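Local coordinates for protein protocadherin gamma-B3 (Homo sapiens, PDB 5K8R) that is a potential calcium-dependent cell-adhesion protein that may help establish and maintain specific neuronal connections, here as its first four extracellular cadherin repeats in an antiparallel homodimer, at residues A[3-8]-A[15-20]; A[36-41]-A[74-79]; A[114-119]-A[164-169]; A[175-180]-A[197-202]; A[317-322]-A[337-342]. One frame throughout, in Å; residues are numbered along the deposited sequence.

Interaction 1. Residues A[3-8]-A[15-20]; sequences IRYAIP and SLVGNL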
# COMPACT_ATOMS: atom_id res chain seq x y z
N ILE A 3 13.86 -47.71 48.77
CA ILE A 3 12.58 -48.12 48.22
C ILE A 3 11.90 -46.98 47.47
O ILE A 3 12.03 -45.81 47.86
CB ILE A 3 11.63 -48.64 49.31
CG1 ILE A 3 10.29 -49.07 48.70
CG2 ILE A 3 11.42 -47.58 50.38
CD1 ILE A 3 9.58 -50.15 49.48
N ARG A 4 11.19 -47.31 46.40
CA ARG A 4 10.49 -46.31 45.60
C ARG A 4 9.07 -46.70 45.21
O ARG A 4 8.86 -47.61 44.40
CB ARG A 4 11.30 -45.98 44.35
CG ARG A 4 10.57 -45.09 43.35
CD ARG A 4 10.78 -45.56 41.93
NE ARG A 4 9.67 -46.38 41.45
CZ ARG A 4 9.53 -46.79 40.20
NH1 ARG A 4 10.44 -46.46 39.28
NH2 ARG A 4 8.49 -47.54 39.85
N TYR A 5 8.09 -46.02 45.80
CA TYR A 5 6.68 -46.25 45.52
C TYR A 5 6.27 -45.43 44.30
O TYR A 5 7.06 -44.65 43.75
CB TYR A 5 5.83 -45.90 46.74
CG TYR A 5 6.17 -46.71 47.97
CD1 TYR A 5 5.69 -48.00 48.13
CD2 TYR A 5 6.96 -46.17 48.98
CE1 TYR A 5 6.00 -48.74 49.26
CE2 TYR A 5 7.27 -46.90 50.11
CZ TYR A 5 6.79 -48.19 50.25
OH TYR A 5 7.10 -48.92 51.37
N ALA A 6 5.03 -45.60 43.87
CA ALA A 6 4.51 -44.87 42.72
C ALA A 6 3.01 -44.69 42.90
O ALA A 6 2.26 -45.67 42.91
CB ALA A 6 4.81 -45.60 41.41
N ILE A 7 2.57 -43.44 43.04
CA ILE A 7 1.16 -43.15 43.29
C ILE A 7 0.68 -42.06 42.35
O ILE A 7 1.48 -41.19 41.96
CB ILE A 7 0.93 -42.75 44.76
CG1 ILE A 7 1.82 -41.56 45.13
CG2 ILE A 7 1.18 -43.92 45.69
CD1 ILE A 7 1.57 -41.02 46.53
N PRO A 8 -0.58 -42.06 41.94
CA PRO A 8 -1.10 -40.94 41.16
C PRO A 8 -1.22 -39.68 42.01
O PRO A 8 -1.29 -39.73 43.24
CB PRO A 8 -2.48 -41.43 40.69
CG PRO A 8 -2.87 -42.42 41.73
CD PRO A 8 -1.60 -43.10 42.15
N SER A 15 -4.67 -41.47 52.01
CA SER A 15 -4.54 -42.57 51.06
C SER A 15 -3.25 -43.34 51.31
O SER A 15 -2.20 -42.75 51.56
CB SER A 15 -4.57 -42.03 49.63
OG SER A 15 -5.80 -41.38 49.35
N LEU A 16 -3.34 -44.66 51.22
CA LEU A 16 -2.20 -45.52 51.52
C LEU A 16 -1.15 -45.40 50.43
O LEU A 16 -1.40 -45.79 49.28
CB LEU A 16 -2.65 -46.97 51.68
CG LEU A 16 -1.54 -48.00 51.89
CD1 LEU A 16 -0.76 -47.69 53.16
CD2 LEU A 16 -2.11 -49.40 51.94
N VAL A 17 0.02 -44.87 50.78
CA VAL A 17 1.15 -44.90 49.85
C VAL A 17 1.85 -46.24 49.92
O VAL A 17 2.16 -46.85 48.88
CB VAL A 17 2.12 -43.74 50.15
CG1 VAL A 17 3.30 -43.79 49.19
CG2 VAL A 17 1.41 -42.41 50.07
N GLY A 18 2.12 -46.74 51.12
CA GLY A 18 2.76 -48.03 51.22
C GLY A 18 2.86 -48.50 52.65
O GLY A 18 2.43 -47.82 53.59
N ASN A 19 3.44 -49.69 52.81
CA ASN A 19 3.72 -50.28 54.11
C ASN A 19 5.22 -50.17 54.35
O ASN A 19 5.97 -51.13 54.16
CB ASN A 19 3.23 -51.74 54.17
CG ASN A 19 1.79 -51.90 53.72
OD1 ASN A 19 0.86 -51.56 54.45
ND2 ASN A 19 1.61 -52.43 52.52
N LEU A 20 5.66 -48.98 54.77
CA LEU A 20 7.09 -48.72 54.91
C LEU A 20 7.74 -49.66 55.90
O LEU A 20 8.85 -50.15 55.66
CB LEU A 20 7.31 -47.26 55.33
CG LEU A 20 7.74 -46.31 54.21
CD1 LEU A 20 8.00 -44.92 54.77
CD2 LEU A 20 8.98 -46.85 53.51

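Interaction 2. Residues A[36-41]-A[74-79]; sequences LRVIAE and LEFEMV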
# COMPACT_ATOMS: atom_id res chain seq x y z
N LEU A 36 9.37 -44.63 63.97
CA LEU A 36 9.62 -44.18 62.61
C LEU A 36 8.97 -42.82 62.38
O LEU A 36 7.89 -42.53 62.90
CB LEU A 36 9.07 -45.19 61.60
CG LEU A 36 9.36 -46.67 61.83
CD1 LEU A 36 8.67 -47.51 60.76
CD2 LEU A 36 10.85 -46.92 61.82
N ARG A 37 9.64 -41.97 61.59
CA ARG A 37 9.03 -40.70 61.22
C ARG A 37 9.62 -40.21 59.91
O ARG A 37 10.73 -40.56 59.54
CB ARG A 37 9.19 -39.65 62.32
CG ARG A 37 10.62 -39.41 62.76
CD ARG A 37 10.67 -38.51 63.99
NE ARG A 37 12.04 -38.30 64.45
CZ ARG A 37 12.69 -39.14 65.25
NH1 ARG A 37 12.10 -40.25 65.68
NH2 ARG A 37 13.93 -38.87 65.63
N VAL A 38 8.84 -39.39 59.21
CA VAL A 38 9.24 -38.82 57.93
C VAL A 38 9.93 -37.49 58.18
O VAL A 38 9.57 -36.74 59.09
CB VAL A 38 8.02 -38.67 57.00
CG1 VAL A 38 6.98 -37.75 57.62
CG2 VAL A 38 8.44 -38.16 55.63
N ILE A 39 10.94 -37.19 57.36
CA ILE A 39 11.69 -35.95 57.47
C ILE A 39 11.77 -35.22 56.14
O ILE A 39 12.50 -35.63 55.23
CB ILE A 39 13.11 -36.20 58.00
CG1 ILE A 39 13.07 -36.81 59.41
CG2 ILE A 39 13.92 -34.91 57.99
CD1 ILE A 39 12.57 -35.84 60.46
N ALA A 40 11.02 -34.13 56.02
CA ALA A 40 11.00 -33.32 54.81
C ALA A 40 10.27 -32.02 55.08
O ALA A 40 9.24 -32.01 55.77
CB ALA A 40 10.33 -34.09 53.68
N GLU A 41 10.79 -30.92 54.56
CA GLU A 41 10.16 -29.62 54.78
C GLU A 41 8.79 -29.52 54.11
O GLU A 41 7.97 -28.71 54.54
CB GLU A 41 11.07 -28.50 54.28
CG GLU A 41 12.42 -28.46 54.97
CD GLU A 41 13.40 -27.56 54.27
OE1 GLU A 41 13.16 -26.33 54.20
OE2 GLU A 41 14.42 -28.08 53.77
N LEU A 74 9.60 -37.62 44.45
CA LEU A 74 9.73 -36.96 45.74
C LEU A 74 10.62 -37.82 46.63
O LEU A 74 10.25 -38.94 46.98
CB LEU A 74 8.36 -36.74 46.40
CG LEU A 74 7.42 -35.73 45.73
CD1 LEU A 74 6.08 -35.72 46.44
CD2 LEU A 74 8.04 -34.34 45.73
N GLU A 75 11.78 -37.29 46.99
CA GLU A 75 12.77 -38.01 47.78
C GLU A 75 12.79 -37.46 49.19
O GLU A 75 12.90 -36.24 49.38
CB GLU A 75 14.16 -37.92 47.15
CG GLU A 75 14.18 -38.25 45.66
CD GLU A 75 15.58 -38.51 45.14
OE1 GLU A 75 16.55 -38.19 45.86
OE2 GLU A 75 15.71 -39.03 44.01
N PHE A 76 12.69 -38.34 50.18
CA PHE A 76 12.77 -37.94 51.58
C PHE A 76 13.42 -39.06 52.38
O PHE A 76 13.74 -40.13 51.85
CB PHE A 76 11.38 -37.57 52.13
CG PHE A 76 10.36 -38.67 51.99
CD1 PHE A 76 10.22 -39.63 52.98
CD2 PHE A 76 9.54 -38.74 50.88
CE1 PHE A 76 9.28 -40.63 52.86
CE2 PHE A 76 8.60 -39.74 50.75
CZ PHE A 76 8.47 -40.69 51.75
N GLU A 77 13.60 -38.81 53.67
CA GLU A 77 14.27 -39.75 54.57
C GLU A 77 13.33 -40.08 55.72
O GLU A 77 12.85 -39.18 56.42
CB GLU A 77 15.57 -39.15 55.10
CG GLU A 77 16.58 -38.78 54.03
CD GLU A 77 17.39 -39.97 53.54
OE1 GLU A 77 17.28 -41.05 54.15
OE2 GLU A 77 18.14 -39.81 52.56
N MET A 78 13.07 -41.37 55.92
CA MET A 78 12.37 -41.85 57.10
C MET A 78 13.41 -42.26 58.14
O MET A 78 14.23 -43.15 57.88
CB MET A 78 11.46 -43.02 56.78
CG MET A 78 10.65 -43.50 57.98
SD MET A 78 10.10 -45.22 57.87
CE MET A 78 11.65 -46.09 58.12
N VAL A 79 13.38 -41.61 59.29
CA VAL A 79 14.34 -41.89 60.36
C VAL A 79 13.78 -42.74 61.49
O VAL A 79 12.66 -42.52 61.96
CB VAL A 79 14.91 -40.58 60.95
CG1 VAL A 79 13.80 -39.77 61.60
CG2 VAL A 79 16.01 -40.90 61.96

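Interaction 3. Residues A[114-119]-A[164-169]; sequences ELALTG and LVLKAP. With CA (calcium ion), chain J; CA (calcium ion), chain I.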
# COMPACT_ATOMS: atom_id res chain seq x y z
N GLU A 114 -5.89 -10.23 0.32
CA GLU A 114 -6.62 -10.99 -0.68
C GLU A 114 -5.73 -11.49 -1.81
O GLU A 114 -6.19 -12.29 -2.63
CB GLU A 114 -7.76 -10.14 -1.25
CG GLU A 114 -7.34 -8.74 -1.65
CD GLU A 114 -8.50 -7.87 -2.07
OE1 GLU A 114 -9.54 -8.43 -2.48
OE2 GLU A 114 -8.38 -6.63 -1.99
N LEU A 115 -4.48 -11.03 -1.88
CA LEU A 115 -3.53 -11.55 -2.86
C LEU A 115 -2.94 -12.90 -2.46
O LEU A 115 -2.12 -13.44 -3.20
CB LEU A 115 -2.40 -10.54 -3.07
CG LEU A 115 -2.74 -9.27 -3.85
CD1 LEU A 115 -1.53 -8.35 -3.93
CD2 LEU A 115 -3.24 -9.62 -5.25
N ALA A 116 -3.35 -13.44 -1.31
CA ALA A 116 -2.83 -14.73 -0.88
C ALA A 116 -3.24 -15.83 -1.85
O ALA A 116 -4.42 -15.98 -2.17
CB ALA A 116 -3.33 -15.06 0.53
N LEU A 117 -2.25 -16.58 -2.33
CA LEU A 117 -2.51 -17.65 -3.28
C LEU A 117 -3.12 -18.85 -2.58
O LEU A 117 -3.00 -19.03 -1.37
CB LEU A 117 -1.22 -18.06 -3.99
CG LEU A 117 -0.46 -16.94 -4.71
CD1 LEU A 117 0.81 -17.49 -5.35
CD2 LEU A 117 -1.34 -16.28 -5.75
N THR A 118 -3.80 -19.68 -3.37
CA THR A 118 -4.35 -20.93 -2.84
C THR A 118 -3.22 -21.83 -2.38
O THR A 118 -2.25 -22.06 -3.10
CB THR A 118 -5.19 -21.63 -3.91
OG1 THR A 118 -6.26 -20.78 -4.31
CG2 THR A 118 -5.76 -22.93 -3.36
N GLY A 119 -3.34 -22.34 -1.15
CA GLY A 119 -2.30 -23.14 -0.55
C GLY A 119 -1.40 -22.39 0.41
O GLY A 119 -0.48 -23.01 0.97
N LEU A 164 -2.97 -22.77 9.63
CA LEU A 164 -4.11 -22.47 8.78
C LEU A 164 -3.67 -22.47 7.32
O LEU A 164 -2.61 -21.94 6.98
CB LEU A 164 -4.70 -21.11 9.15
CG LEU A 164 -6.12 -20.79 8.67
CD1 LEU A 164 -7.12 -21.73 9.32
CD2 LEU A 164 -6.46 -19.34 8.98
N VAL A 165 -4.48 -23.08 6.46
CA VAL A 165 -4.15 -23.18 5.04
C VAL A 165 -5.31 -22.64 4.22
O VAL A 165 -6.48 -22.89 4.53
CB VAL A 165 -3.81 -24.64 4.63
CG1 VAL A 165 -4.96 -25.58 4.94
CG2 VAL A 165 -3.42 -24.71 3.16
N LEU A 166 -4.98 -21.89 3.17
CA LEU A 166 -5.97 -21.29 2.29
C LEU A 166 -6.22 -22.22 1.11
O LEU A 166 -5.30 -22.52 0.35
CB LEU A 166 -5.49 -19.92 1.80
CG LEU A 166 -6.47 -19.07 0.99
CD1 LEU A 166 -7.52 -18.47 1.91
CD2 LEU A 166 -5.73 -17.99 0.22
N LYS A 167 -7.46 -22.69 0.97
CA LYS A 167 -7.83 -23.57 -0.13
C LYS A 167 -8.67 -22.88 -1.20
O LYS A 167 -8.84 -23.45 -2.29
CB LYS A 167 -8.58 -24.80 0.40
CG LYS A 167 -9.85 -24.48 1.16
CD LYS A 167 -10.57 -25.76 1.56
CE LYS A 167 -11.84 -25.45 2.34
NZ LYS A 167 -12.55 -26.70 2.74
N ALA A 168 -9.19 -21.69 -0.93
CA ALA A 168 -9.95 -20.91 -1.90
C ALA A 168 -9.53 -19.45 -1.77
O ALA A 168 -9.31 -18.97 -0.65
CB ALA A 168 -11.46 -21.05 -1.69
N PRO A 169 -9.41 -18.73 -2.89
CA PRO A 169 -8.91 -17.35 -2.82
C PRO A 169 -9.83 -16.45 -2.01
O PRO A 169 -11.02 -16.71 -1.84
CB PRO A 169 -8.87 -16.92 -4.29
CG PRO A 169 -8.82 -18.20 -5.07
CD PRO A 169 -9.63 -19.18 -4.27
CA CA J . -9.44 -5.11 -3.53
CA CA I . -10.59 -8.49 -4.80
O HOH W 1 -10.33 -10.88 -5.49

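Interaction 4. Residues A[175-180]-A[197-202]; sequences QPHHHL and QIRVIV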
# COMPACT_ATOMS: atom_id res chain seq x y z
N GLN A 175 -16.08 -10.71 0.66
CA GLN A 175 -16.23 -11.01 2.08
C GLN A 175 -15.01 -10.51 2.83
O GLN A 175 -13.92 -11.09 2.71
CB GLN A 175 -16.43 -12.51 2.29
CG GLN A 175 -16.82 -12.89 3.71
CD GLN A 175 -17.15 -14.37 3.85
OE1 GLN A 175 -17.18 -15.10 2.86
NE2 GLN A 175 -17.38 -14.81 5.08
N PRO A 176 -15.14 -9.44 3.62
CA PRO A 176 -13.97 -8.87 4.30
C PRO A 176 -13.58 -9.57 5.59
O PRO A 176 -12.50 -9.29 6.12
CB PRO A 176 -14.40 -7.43 4.58
CG PRO A 176 -15.88 -7.53 4.76
CD PRO A 176 -16.35 -8.62 3.82
N HIS A 177 -14.41 -10.47 6.11
CA HIS A 177 -14.13 -11.14 7.37
C HIS A 177 -14.57 -12.59 7.30
O HIS A 177 -15.59 -12.91 6.69
CB HIS A 177 -14.83 -10.44 8.55
CG HIS A 177 -14.37 -9.04 8.77
ND1 HIS A 177 -14.80 -7.98 8.00
CD2 HIS A 177 -13.53 -8.51 9.69
CE1 HIS A 177 -14.24 -6.86 8.43
NE2 HIS A 177 -13.46 -7.16 9.45
N HIS A 178 -13.78 -13.47 7.92
CA HIS A 178 -14.11 -14.88 8.05
C HIS A 178 -13.94 -15.29 9.51
O HIS A 178 -12.92 -14.99 10.12
CB HIS A 178 -13.21 -15.75 7.15
CG HIS A 178 -13.31 -15.42 5.70
ND1 HIS A 178 -14.17 -16.07 4.84
CD2 HIS A 178 -12.67 -14.50 4.94
CE1 HIS A 178 -14.05 -15.57 3.63
NE2 HIS A 178 -13.14 -14.61 3.66
N HIS A 179 -14.95 -15.95 10.06
CA HIS A 179 -14.96 -16.33 11.47
C HIS A 179 -14.75 -17.83 11.59
O HIS A 179 -15.64 -18.62 11.24
CB HIS A 179 -16.27 -15.89 12.13
CG HIS A 179 -16.49 -14.41 12.10
ND1 HIS A 179 -15.98 -13.56 13.06
CD2 HIS A 179 -17.17 -13.63 11.23
CE1 HIS A 179 -16.33 -12.32 12.78
NE2 HIS A 179 -17.05 -12.33 11.67
N LEU A 180 -13.58 -18.22 12.07
CA LEU A 180 -13.19 -19.62 12.20
C LEU A 180 -13.17 -20.03 13.67
O LEU A 180 -13.03 -19.20 14.57
CB LEU A 180 -11.82 -19.87 11.58
CG LEU A 180 -11.58 -19.26 10.19
CD1 LEU A 180 -10.17 -19.57 9.71
CD2 LEU A 180 -12.61 -19.78 9.21
N GLN A 197 -11.56 -18.57 18.90
CA GLN A 197 -12.13 -18.04 17.67
C GLN A 197 -11.09 -17.20 16.94
O GLN A 197 -10.35 -16.43 17.56
CB GLN A 197 -13.38 -17.20 17.96
CG GLN A 197 -14.55 -18.02 18.49
CD GLN A 197 -15.77 -17.17 18.78
OE1 GLN A 197 -15.69 -15.94 18.83
NE2 GLN A 197 -16.91 -17.82 18.97
N ILE A 198 -11.04 -17.36 15.62
CA ILE A 198 -10.07 -16.67 14.77
C ILE A 198 -10.86 -15.81 13.80
O ILE A 198 -11.57 -16.33 12.93
CB ILE A 198 -9.16 -17.65 14.02
CG1 ILE A 198 -8.45 -18.58 15.01
CG2 ILE A 198 -8.14 -16.88 13.18
CD1 ILE A 198 -7.65 -19.67 14.34
N ARG A 199 -10.74 -14.49 13.94
CA ARG A 199 -11.37 -13.54 13.03
C ARG A 199 -10.34 -13.14 11.98
O ARG A 199 -9.49 -12.27 12.22
CB ARG A 199 -11.91 -12.33 13.78
CG ARG A 199 -12.46 -11.24 12.86
CD ARG A 199 -13.29 -10.20 13.60
NE ARG A 199 -12.55 -9.58 14.70
CZ ARG A 199 -12.76 -9.84 15.99
NH1 ARG A 199 -13.69 -10.73 16.34
NH2 ARG A 199 -12.05 -9.23 16.92
N VAL A 200 -10.40 -13.79 10.82
CA VAL A 200 -9.55 -13.44 9.69
C VAL A 200 -10.11 -12.20 9.02
O VAL A 200 -11.23 -12.22 8.49
CB VAL A 200 -9.45 -14.60 8.70
CG1 VAL A 200 -8.63 -14.19 7.48
CG2 VAL A 200 -8.84 -15.82 9.37
N ILE A 201 -9.35 -11.11 9.06
CA ILE A 201 -9.73 -9.86 8.40
C ILE A 201 -8.95 -9.78 7.09
O ILE A 201 -7.71 -9.84 7.08
CB ILE A 201 -9.46 -8.65 9.30
CG1 ILE A 201 -9.99 -7.37 8.65
CG2 ILE A 201 -7.98 -8.53 9.62
CD1 ILE A 201 -10.05 -6.18 9.59
N VAL A 202 -9.67 -9.64 5.98
CA VAL A 202 -9.07 -9.66 4.66
C VAL A 202 -8.50 -8.28 4.36
O VAL A 202 -9.25 -7.31 4.21
CB VAL A 202 -10.08 -10.09 3.58
CG1 VAL A 202 -9.39 -10.25 2.24
CG2 VAL A 202 -10.78 -11.37 4.00

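Interaction 5. Residues A[317-322]-A[337-342]; sequences ITLASE and ALIKTH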
# COMPACT_ATOMS: atom_id res chain seq x y z
N ILE A 317 -21.71 45.47 -43.74
CA ILE A 317 -21.93 46.03 -45.07
C ILE A 317 -20.62 46.59 -45.58
O ILE A 317 -19.92 47.32 -44.86
CB ILE A 317 -23.02 47.11 -45.05
CG1 ILE A 317 -24.30 46.59 -44.38
CG2 ILE A 317 -23.32 47.60 -46.46
CD1 ILE A 317 -25.36 47.64 -44.20
N THR A 318 -20.28 46.27 -46.83
CA THR A 318 -19.13 46.83 -47.51
C THR A 318 -19.60 47.51 -48.79
O THR A 318 -20.43 46.96 -49.52
CB THR A 318 -18.09 45.75 -47.83
OG1 THR A 318 -17.78 45.02 -46.64
CG2 THR A 318 -16.82 46.38 -48.37
N LEU A 319 -19.08 48.70 -49.05
CA LEU A 319 -19.57 49.53 -50.15
C LEU A 319 -18.45 49.86 -51.12
O LEU A 319 -17.28 49.97 -50.73
CB LEU A 319 -20.21 50.82 -49.62
CG LEU A 319 -21.41 50.63 -48.69
CD1 LEU A 319 -21.95 51.97 -48.23
CD2 LEU A 319 -22.50 49.81 -49.38
N ALA A 320 -18.82 50.03 -52.39
CA ALA A 320 -17.90 50.49 -53.42
C ALA A 320 -18.65 51.45 -54.34
O ALA A 320 -19.88 51.44 -54.40
CB ALA A 320 -17.31 49.32 -54.22
N SER A 321 -17.89 52.27 -55.06
CA SER A 321 -18.47 53.25 -55.97
C SER A 321 -17.36 53.82 -56.84
O SER A 321 -16.17 53.58 -56.61
CB SER A 321 -19.20 54.36 -55.22
OG SER A 321 -18.34 55.02 -54.32
N GLU A 322 -17.77 54.59 -57.85
CA GLU A 322 -16.83 55.28 -58.74
C GLU A 322 -16.45 56.62 -58.10
O GLU A 322 -16.88 57.70 -58.52
CB GLU A 322 -17.43 55.48 -60.12
CG GLU A 322 -17.81 54.19 -60.83
CD GLU A 322 -18.14 54.42 -62.29
OE1 GLU A 322 -18.03 55.57 -62.76
OE2 GLU A 322 -18.52 53.45 -62.98
N ALA A 337 -23.41 52.05 -56.94
CA ALA A 337 -22.68 51.56 -55.78
C ALA A 337 -22.80 50.05 -55.72
O ALA A 337 -23.76 49.46 -56.22
CB ALA A 337 -23.19 52.19 -54.48
N LEU A 338 -21.80 49.42 -55.11
CA LEU A 338 -21.76 47.98 -54.90
C LEU A 338 -21.87 47.69 -53.42
O LEU A 338 -21.18 48.31 -52.60
CB LEU A 338 -20.47 47.38 -55.47
CG LEU A 338 -20.21 47.59 -56.97
CD1 LEU A 338 -18.92 46.92 -57.39
CD2 LEU A 338 -21.38 47.07 -57.79
N ILE A 339 -22.73 46.73 -53.07
CA ILE A 339 -23.02 46.37 -51.69
C ILE A 339 -22.62 44.92 -51.48
O ILE A 339 -22.95 44.05 -52.30
CB ILE A 339 -24.50 46.59 -51.34
CG1 ILE A 339 -24.93 48.01 -51.72
CG2 ILE A 339 -24.75 46.33 -49.86
CD1 ILE A 339 -26.41 48.27 -51.53
N LYS A 340 -21.92 44.64 -50.38
CA LYS A 340 -21.42 43.30 -50.06
C LYS A 340 -21.64 43.07 -48.57
O LYS A 340 -20.90 43.59 -47.74
CB LYS A 340 -19.95 43.16 -50.44
CG LYS A 340 -19.28 41.89 -49.94
CD LYS A 340 -19.93 40.64 -50.51
CE LYS A 340 -19.03 39.42 -50.36
NZ LYS A 340 -18.54 39.25 -48.97
N THR A 341 -22.67 42.29 -48.24
CA THR A 341 -23.00 41.96 -46.86
C THR A 341 -22.37 40.63 -46.47
O THR A 341 -22.17 39.75 -47.31
CB THR A 341 -24.51 41.89 -46.66
OG1 THR A 341 -25.03 40.74 -47.34
CG2 THR A 341 -25.19 43.14 -47.22
N HIS A 342 -22.07 40.49 -45.19
CA HIS A 342 -21.55 39.25 -44.65
C HIS A 342 -21.82 39.14 -43.17
O HIS A 342 -21.77 40.11 -42.46
CB HIS A 342 -20.08 39.04 -44.99
CG HIS A 342 -19.13 39.59 -43.99
ND1 HIS A 342 -18.89 38.98 -42.79
CD2 HIS A 342 -18.34 40.68 -44.03
CE1 HIS A 342 -18.00 39.68 -42.12
NE2 HIS A 342 -17.65 40.72 -42.85

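Interaction 1. Residues A[3-8]-A[15-20]
Tyr5 meets Gly18 and Leu20, while Ile7, two residues further on, packs on Val17. In Tyr5, chi1 -60° sets CG anti to the carbonyl carbon, and the ring meets the 15-20 backbone obliquely, CE1 3.9 Å from Gly18 CA. Glycine suits that place, since a methyl on Gly18 would come 2.4 Å from Tyr5 CE1, a clash. Leu20 CD2 sits at the ring edge, near its plane and 3.8 Å from Tyr5 CE2, and Ile3 CG1 lies over one face toward the rim. No hydrogen bond joins the two segments, because strands 3-8 and 16-19 belong to opposing sheets of the cadherin beta sandwich, paired with strands 85-94 and 53-56 respectively. Side chains therefore close the gap. The two branches of Val17 divide the work: CG1 approaches Tyr5 CB at 4.1 Å, and CG2 lies 3.8 Å from Ile7 CD1. Phe45 also packs on Val17 and Ile7. The polar tip of Tyr5 is satisfied by a hydrogen bond from OH to Asp23 OD2. An alanine in place of Tyr5 would probably leave Leu20 CD2 and Gly18 uncovered on this side and Asp23 without its hydroxyl partner.

Interaction 2. Residues A[36-41]-A[74-79]
The guanidinium of Arg37 carries Val79 CG1 over one face, 3.6 Å above the plane and offset toward the rim, while its NH1 forms a salt bridge with Glu81. The Phe76 ring meets Val38 CG2 obliquely, its CD1 3.5 Å away. Arginine suits the first place because its methylenes pack as well: chi1 55° puts CG between the backbone N and the carbonyl carbon, where it lies 3.4 Å from Val79 CG1. Ile39 CG1 touches the same methyl at 3.8 Å. The strands pair antiparallel, with Arg37 N bonded to Val79 O (3.1 Å), Val79 N to Arg37 O and Ile39 N to Glu77 O. The bent Met78 side chain reaches Leu36, its methyl CE 3.9 Å from Leu36 CD2. The face of Arg37, Ile39 and Val79 packs on Ser321 and Leu338 of the second subunit. In this sheet of the first cadherin repeat's beta sandwich, strand 37-39 is outermost; strand 73-80 separates it from strand 85-94, and helix 20-23 packs on Leu36 and Met78.

Interaction 3. Residues A[114-119]-A[164-169]
Leu166 supplies the apolar part of this contact, pushing CD2 against Ala116 CB at 3.8 Å. The same CD2 lies 3.4 Å from Ala116 O and 3.3 Å from Leu117 O, against the backbone of the loop. Alanine is small enough to let that branch in. Phe148 packs on Leu166 too.

Thr118 contributes close packing without a hydrogen bond across the segments: CG2, anti to the backbone N, rests 3.3 Å from Lys167 O, and OG1 is 3.7 Å from Pro169 CG.

One backbone hydrogen bond is modelled, from Gly119 N to Leu166 O, its 2.5 Å separation so short that the exact length is doubtful. Gly119 adopts a positive phi (98°), a backbone shape in which any side chain would collide with the carbonyl oxygen before it.

Metal coordination belongs to Glu114, which does not touch 164-169. Its carboxylate bridges two calcium ions, OE2 binding one at 2.4 Å and OE1 the other at 2.5 Å, the latter ion also holding a water. Glu173 and Asp207 serve both ions; Asp171 belongs to the site with the water, and Asp204, the Ala205 carbonyl and Asp240 of the following repeat to the other.

Two chemistries thus lie along one short loop: a bridging carboxylate whose charge is probably balanced by the metals at the inter-repeat junction, and beyond it van der Waals packing, much of it methyl against backbone carbonyl, that ties the loop to the end of strand 160-166.

Interaction 4. Residues A[175-180]-A[197-202]
Five backbone hydrogen bonds, each about 2.9 Å, join 175-180 to 197-202: Val202 N to Pro176 O, and reciprocal pairs between His178 and Val200 and between Leu180 and Ile198. They form part of the antiparallel hairpin of strands 177-186 and 193-203 in the second cadherin repeat. The Val202 bond is almost straight, 177° at the hydrogen. Arg199 NH2 makes a salt bridge to Glu109 of strand 107-113, which pairs with strand 193-203 on the side away from 177-186.

On the face of His177, His179, Arg199 and Ile201, cross-strand neighbours lie side by side. In His177, chi1 -63° holds CG anti to the carbonyl carbon, on the side of Ile201, and NE2 is 3.6 Å from both CG1 and CD1 of Ile201. His179 CE1 approaches Arg199 CD at 3.8 Å, the ring and guanidinium planes 60° apart. An alanine in place of His177 would probably leave the CG1-CD1 arm of Ile201 without the imidazole beside it and freer to turn.

The other face looks into the sandwich, where mostly apolar residues fit: Leu180 CD1 meets Val200 CG2 at 4.0 Å. The exception, His178, meets the ring of His147; Val202 CG2 sits at its ring edge, 3.8 Å from His178 CD2.

Interaction 5. Residues A[317-322]-A[337-342]
In both Ile317 and Ile339, chi1 sets CG1 anti to the carbonyl carbon (-53° and -52°), which leaves CG2 anti to the backbone N, and these two CG2 methyls meet at 3.9 Å. Leu319 likewise has CG anti to the carbonyl carbon. Its CD2 lies 3.8 Å from Ile339 CG1. Ile339 lies side by side with both Ile317 and Leu319, pointing the same way into the core, where Ile392 and Cys354 pack on Ile339 and Ile408 on Leu319. This is one sheet of the fourth cadherin repeat's beta sandwich, strand 316-321 being an edge strand and strand 335-342 the next one in. Four backbone hydrogen bonds sew them antiparallel: Thr318 with Lys340 and Ala320 with Leu338, each pair reciprocal. On the opposite face small Ala320 lets Leu338 come close, CB to CB 3.9 Å, and Thr318 CB lies 3.5 Å from Lys340 O. That face, of Thr318, Ala320, Leu338 and Lys340, meets the second subunit, with Thr318 packing on Ile39 and Lys340 on Glu77 of that chain.

Interactions 1 and 2 share the first repeat and touch, Leu20 CD1 lying 3.7 Å from Met78 SD; the former joins opposing sheets by side-chain packing, with no hydrogen bond between the segments, the latter pairs two strands within a sheet. Interactions 3 and 4 meet likewise in the second repeat, through Leu164 with Leu180 and Glu114 with Val202, but interaction 3 is a surface loop contact with little hydrogen bonding beside calcium, whereas interaction 4 is a regular, partly buried hairpin. Interaction 5, the most buried, stands about 141 Å between centres from interaction 2 in the same chain, yet both present sheet faces to the second subunit, as fits an antiparallel dimer.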